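Local coordinates for protein beta-phosphoglucomutase (Clostridium difficile, PDB 4GIB) that probably interconverts beta-D-glucose 1-phosphate and beta-D-glucose 6-phosphate as a magnesium-dependent phosphomutase of the HAD-like superfamily, at residues I200-N204 against L219-N223. Sequence-based numbering, arbitrary orientation.
With NA (sodium ion), chain C.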
loop_
_atom_site.group_PDB
_atom_site.type_symbol
_atom_site.label_atom_id
_atom_site.label_comp_id
_atom_site.label_asym_id
_atom_site.label_seq_id
_atom_site.Cartn_x
_atom_site.Cartn_y
_atom_site.Cartn_z
ATOM N N ILE A 200 -1.864 6.013 6.186
ATOM C CA ILE A 200 -2.993 6.645 6.851
ATOM C C ILE A 200 -2.877 8.144 6.695
ATOM O O ILE A 200 -3.878 8.789 6.430
ATOM C CB ILE A 200 -3.086 6.307 8.372
ATOM C CG1 ILE A 200 -3.431 4.839 8.593
ATOM C CG2 ILE A 200 -4.176 7.153 9.061
ATOM C CD1 ILE A 200 -4.742 4.430 7.983
ATOM N N ASP A 201 -1.665 8.709 6.856
ATOM C CA ASP A 201 -1.491 10.161 6.696
ATOM C C ASP A 201 -1.808 10.579 5.256
ATOM O O ASP A 201 -2.429 11.619 5.038
ATOM C CB ASP A 201 -0.085 10.640 7.120
ATOM C CG ASP A 201 0.125 10.636 8.660
ATOM O OD1 ASP A 201 -0.830 10.376 9.424
ATOM O OD2 ASP A 201 1.261 10.893 9.104
ATOM N N ALA A 202 -1.394 9.764 4.281
ATOM C CA ALA A 202 -1.661 10.024 2.869
ATOM C C ALA A 202 -3.180 10.041 2.580
ATOM O O ALA A 202 -3.688 10.925 1.864
ATOM C CB ALA A 202 -0.943 8.974 1.988
ATOM N N ILE A 203 -3.886 9.056 3.134
ATOM C CA ILE A 203 -5.341 8.956 3.001
ATOM C C ILE A 203 -6.027 10.204 3.587
ATOM O O ILE A 203 -6.819 10.853 2.907
ATOM C CB ILE A 203 -5.913 7.667 3.688
ATOM C CG1 ILE A 203 -5.390 6.405 3.007
ATOM C CG2 ILE A 203 -7.437 7.630 3.602
ATOM C CD1 ILE A 203 -5.676 5.103 3.811
ATOM N N ASN A 204 -5.731 10.550 4.835
ATOM C CA ASN A 204 -6.342 11.768 5.431
ATOM C C ASN A 204 -5.936 13.018 4.639
ATOM O O ASN A 204 -6.727 13.937 4.452
ATOM C CB ASN A 204 -5.964 11.933 6.906
ATOM C CG ASN A 204 -6.532 10.825 7.799
ATOM O OD1 ASN A 204 -7.603 10.276 7.522
ATOM N ND2 ASN A 204 -5.826 10.520 8.895
ATOM N N LEU A 219 -1.461 3.421 14.492
ATOM C CA LEU A 219 -2.442 3.877 13.514
ATOM C C LEU A 219 -3.465 4.857 14.122
ATOM O O LEU A 219 -4.564 5.009 13.601
ATOM C CB LEU A 219 -3.144 2.666 12.885
ATOM C CG LEU A 219 -2.206 1.621 12.255
ATOM C CD1 LEU A 219 -2.982 0.367 11.878
ATOM C CD2 LEU A 219 -1.430 2.186 11.041
ATOM N N LYS A 220 -3.066 5.545 15.194
ATOM C CA LYS A 220 -3.929 6.513 15.894
ATOM C C LYS A 220 -4.606 7.604 15.059
ATOM O O LYS A 220 -5.644 8.122 15.462
ATOM C CB LYS A 220 -3.152 7.252 16.988
ATOM C CG LYS A 220 -2.906 6.488 18.249
ATOM C CD LYS A 220 -2.623 7.462 19.404
ATOM C CE LYS A 220 -1.460 8.429 19.150
ATOM N NZ LYS A 220 -0.141 7.750 19.104
ATOM N N LYS A 221 -4.011 7.991 13.938
ATOM C CA LYS A 221 -4.579 9.066 13.127
ATOM C C LYS A 221 -5.656 8.605 12.149
ATOM O O LYS A 221 -6.249 9.402 11.449
ATOM C CB LYS A 221 -3.451 9.838 12.439
ATOM C CG LYS A 221 -2.574 10.550 13.494
ATOM C CD LYS A 221 -1.350 11.244 12.936
ATOM C CE LYS A 221 -0.604 11.959 14.071
ATOM N NZ LYS A 221 0.620 12.665 13.606
ATOM N N ALA A 222 -5.937 7.313 12.141
ATOM C CA ALA A 222 -6.955 6.769 11.283
ATOM C C ALA A 222 -8.333 7.154 11.821
ATOM O O ALA A 222 -8.511 7.342 13.012
ATOM C CB ALA A 222 -6.803 5.262 11.189
ATOM N N ASN A 223 -9.302 7.281 10.925
ATOM C CA ASN A 223 -10.661 7.628 11.303
ATOM C C ASN A 223 -11.310 6.419 11.943
ATOM O O ASN A 223 -12.198 6.548 12.796
ATOM C CB ASN A 223 -11.430 8.094 10.078
ATOM C CG ASN A 223 -10.837 9.347 9.472
ATOM O OD1 ASN A 223 -10.650 9.442 8.254
ATOM N ND2 ASN A 223 -10.513 10.312 10.320
HETATM NA NA NA C . -9.860 11.434 7.001
HETATM O O HOH W 1 -9.038 13.474 6.093
HETATM O O HOH W 2 -9.251 12.962 8.645
#
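N204, from the helix, and N223, from the loop, bind one sodium ion, each through its side-chain oxygen: N204 OD1 lies 2.6 Å from the metal and N223 OD1 2.5 Å. The two side chains run in opposite directions, their amide planes 48° apart, and sharing the cation lets their oxygens sit close together. M208 O and two waters complete the site, one of the waters also donating to N204 O. S210 steadies both ligands, its OG bonding N204 OD1 and its N bonding N223 OD1.

With its oxygen on the metal, N204 turns its other branch to the loop: ND2 donates to K221 O over 2.8 Å, from above the carbonyl plane and rather bent (141° at the hydrogen). The contact thus ties helix 197-205 of the Rossmann-like HAD core to the loop before edge strand 224-226; that loop makes a type I turn from L219 to A222.

Apolar packing centres on I200. With I200 CG1 beside the backbone N (chi1 -68°), its CG2 is turned onto the A222 backbone, 3.6 Å from A222 N. I200 CG1 meets L219 CD2 at 4.1 Å. The extended K221 chain passes D201, with K221 CD 3.7 Å from D201 OD1; the charged ends do not touch.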